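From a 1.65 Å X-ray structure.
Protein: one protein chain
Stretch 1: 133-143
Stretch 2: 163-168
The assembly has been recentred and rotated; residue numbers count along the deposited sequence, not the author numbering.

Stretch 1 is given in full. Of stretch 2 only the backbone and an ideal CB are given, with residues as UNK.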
# COMPACT_ATOMS: atom_id res chain seq x y z
N ALA A 133 15.95 -20.96 12.01
CA ALA A 133 14.68 -21.47 12.46
C ALA A 133 14.62 -22.97 12.79
O ALA A 133 13.80 -23.38 13.60
CB ALA A 133 13.58 -21.14 11.45
N VAL A 134 15.45 -23.80 12.16
CA VAL A 134 15.39 -25.25 12.44
C VAL A 134 16.07 -25.62 13.77
O VAL A 134 16.01 -26.78 14.21
CB VAL A 134 15.95 -26.10 11.29
CG1 VAL A 134 15.21 -25.83 9.94
CG2 VAL A 134 17.44 -25.87 11.14
N GLY A 135 16.79 -24.67 14.36
CA GLY A 135 17.51 -24.93 15.60
C GLY A 135 18.74 -25.79 15.41
O GLY A 135 19.10 -26.17 14.29
N SER A 136 19.42 -26.10 16.50
CA SER A 136 20.59 -26.97 16.41
C SER A 136 20.27 -28.42 16.02
O SER A 136 21.16 -29.15 15.55
CB SER A 136 21.38 -26.98 17.73
OG SER A 136 20.61 -27.55 18.77
N SER A 137 19.03 -28.85 16.24
CA SER A 137 18.62 -30.25 16.00
C SER A 137 17.97 -30.53 14.62
O SER A 137 17.73 -31.70 14.26
CB SER A 137 17.69 -30.73 17.13
OG SER A 137 16.38 -30.16 17.04
N GLY A 138 17.64 -29.48 13.89
CA GLY A 138 17.05 -29.59 12.58
C GLY A 138 18.11 -29.57 11.48
O GLY A 138 19.32 -29.55 11.75
N LYS A 139 17.65 -29.54 10.24
CA LYS A 139 18.55 -29.51 9.11
C LYS A 139 17.89 -28.90 7.89
O LYS A 139 16.69 -29.18 7.63
CB LYS A 139 18.98 -30.92 8.75
CG LYS A 139 20.17 -30.99 7.79
CD LYS A 139 21.46 -30.42 8.40
CE LYS A 139 22.10 -31.36 9.42
NZ LYS A 139 23.49 -30.98 9.83
N VAL A 140 18.66 -28.10 7.16
CA VAL A 140 18.27 -27.59 5.85
C VAL A 140 19.07 -28.34 4.79
O VAL A 140 20.30 -28.36 4.81
CB VAL A 140 18.50 -26.07 5.73
CG1 VAL A 140 18.01 -25.55 4.38
CG2 VAL A 140 17.77 -25.36 6.88
N PHE A 141 18.34 -28.97 3.87
CA PHE A 141 18.95 -29.64 2.70
C PHE A 141 18.83 -28.65 1.56
O PHE A 141 17.74 -28.39 1.02
CB PHE A 141 18.23 -30.96 2.42
CG PHE A 141 18.20 -31.87 3.60
CD1 PHE A 141 19.29 -32.65 3.91
CD2 PHE A 141 17.09 -31.90 4.44
CE1 PHE A 141 19.27 -33.49 5.01
CE2 PHE A 141 17.08 -32.70 5.55
CZ PHE A 141 18.15 -33.48 5.86
N ALA A 142 19.97 -28.06 1.24
CA ALA A 142 20.03 -26.95 0.29
C ALA A 142 20.60 -27.38 -1.04
O ALA A 142 21.82 -27.63 -1.16
CB ALA A 142 20.86 -25.81 0.91
N TYR A 143 19.73 -27.49 -2.04
CA TYR A 143 20.13 -27.97 -3.34
C TYR A 143 20.52 -26.80 -4.23
O TYR A 143 19.71 -25.89 -4.47
CB TYR A 143 19.00 -28.75 -3.96
CG TYR A 143 18.76 -30.11 -3.35
CD1 TYR A 143 18.17 -30.25 -2.11
CD2 TYR A 143 19.04 -31.27 -4.07
CE1 TYR A 143 17.92 -31.52 -1.57
CE2 TYR A 143 18.81 -32.53 -3.55
CZ TYR A 143 18.26 -32.65 -2.31
OH TYR A 143 18.02 -33.91 -1.80
N UNK A 163 26.51 -22.88 9.19
CA UNK A 163 26.83 -23.99 8.26
C UNK A 163 26.59 -25.40 8.81
O UNK A 163 26.24 -26.31 8.05
CB UNK A 163 28.30 -23.88 7.84
N UNK A 164 26.76 -25.60 10.12
CA UNK A 164 26.49 -26.89 10.73
C UNK A 164 25.04 -27.34 10.57
O UNK A 164 24.75 -28.53 10.70
CB UNK A 164 26.85 -26.84 12.22
N UNK A 165 24.15 -26.40 10.26
CA UNK A 165 22.72 -26.71 10.13
C UNK A 165 22.27 -26.89 8.68
O UNK A 165 21.09 -27.18 8.44
CB UNK A 165 21.89 -25.60 10.78
N UNK A 166 23.19 -26.81 7.73
CA UNK A 166 22.86 -26.82 6.33
C UNK A 166 23.73 -27.81 5.59
O UNK A 166 24.96 -27.77 5.70
CB UNK A 166 23.01 -25.42 5.73
N UNK A 167 23.09 -28.73 4.89
CA UNK A 167 23.76 -29.66 3.99
C UNK A 167 23.58 -29.13 2.57
O UNK A 167 22.51 -29.26 1.96
CB UNK A 167 23.21 -31.08 4.13
N UNK A 168 24.63 -28.52 2.04
CA UNK A 168 24.60 -28.01 0.66
C UNK A 168 24.92 -29.12 -0.31
O UNK A 168 26.00 -29.74 -0.20
CB UNK A 168 25.58 -26.85 0.48

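Position 163 lies beyond the reach of stretch 1: nothing there comes within 5.5 Å of its ideal CB, so the contact demands little of the side chain. It is I163, whose backbone O accepts a hydrogen bond from the N of position 166 (3.1 Å) and so closes the short 3-10 turn.

Position 164 is similarly free at its CB, which points sideways. K139 NZ donates a hydrogen bond to the O of 164 at 2.9 Å; many polar residues would suit. The residue is E164; its carboxylate leads away, so the lysine is held by the main-chain O rather than by the acid.

At position 165 the ideal CB points sideways and lies 4.5 Å from both V134 CG2 and G135 O. Beyond it runs the backbone of G135 and S136, where G135 has no side chain and positive phi. A long side chain could follow this path, with a flat end lying against the backbone: arginine or glutamine would suit, and lysine could follow without the flat end. It is R165, extended at chi2 and chi3, with one guanidinium face covered by G135 C and S136 N. G135 C is 3.3 Å from R165 CZ. S136 N and R165 NH2, 3.4 Å apart, are both donors. The main-chain O of R165 accepts from V140 N (2.9 Å), opening the parallel strand pairing.

Position 166 pairs with V140, and its CB projects to the same face of the sheet as the side chains of V140 and A142. Extended phi/psi and these apolar neighbours favour valine, isoleucine or perhaps leucine. V166 fits: CG1 reaches A142 CB at 3.8 Å, and CG2 lies 4.2 Å from V140 CB.

Position 167 points to the other face, that of F141. Its N donates to V140 O (2.8 Å) and its O accepts from A142 N (2.9 Å), whatever the side chain. The ideal CB is 4.2 Å from F141 CD1 and 4.7 Å from K139 CD, with an ammonium group farther on; threonine, valine or glutamine could serve. T167 combines a CB against the F141 ring with its OG1 3.6 Å from K139 CD. One water joins T167 OG1 (2.8 Å) to K139 NZ (3.0 Å).

Position 168 returns to the face of A142, whose small methyl leaves space for a branched apolar residue, valine or isoleucine. It is I168, with CG1 4.5 Å from A142 CB, while I168 CA makes a CA-H...O contact with A142 O at 3.3 Å.

Stretch 2 (163-168) IERVTI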
# COMPACT_ATOMS: atom_id res chain seq x y z
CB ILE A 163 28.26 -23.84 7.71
CG1 ILE A 163 28.49 -24.80 6.54
CG2 ILE A 163 29.29 -24.09 8.81
CD1 ILE A 163 27.61 -24.55 5.37
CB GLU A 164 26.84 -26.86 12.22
CG GLU A 164 28.31 -26.69 12.51
CD GLU A 164 28.82 -25.27 12.38
OE1 GLU A 164 27.99 -24.31 12.26
OE2 GLU A 164 30.08 -25.11 12.42
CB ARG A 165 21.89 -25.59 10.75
CG ARG A 165 22.19 -25.31 12.21
CD ARG A 165 21.35 -24.21 12.74
NE ARG A 165 21.62 -23.98 14.16
CZ ARG A 165 20.82 -23.28 14.96
NH1 ARG A 165 19.72 -22.71 14.48
NH2 ARG A 165 21.15 -23.16 16.24
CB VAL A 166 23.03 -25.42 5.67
CG1 VAL A 166 22.59 -25.43 4.23
CG2 VAL A 166 22.23 -24.38 6.47
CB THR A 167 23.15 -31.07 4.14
OG1 THR A 167 23.32 -31.53 5.48
CG2 THR A 167 23.86 -32.09 3.26
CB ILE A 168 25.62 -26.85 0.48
CG1 ILE A 168 25.28 -25.70 1.43
CG2 ILE A 168 25.60 -26.35 -0.95
CD1 ILE A 168 26.41 -24.71 1.63
O HOH W 1 25.27 -30.96 7.42
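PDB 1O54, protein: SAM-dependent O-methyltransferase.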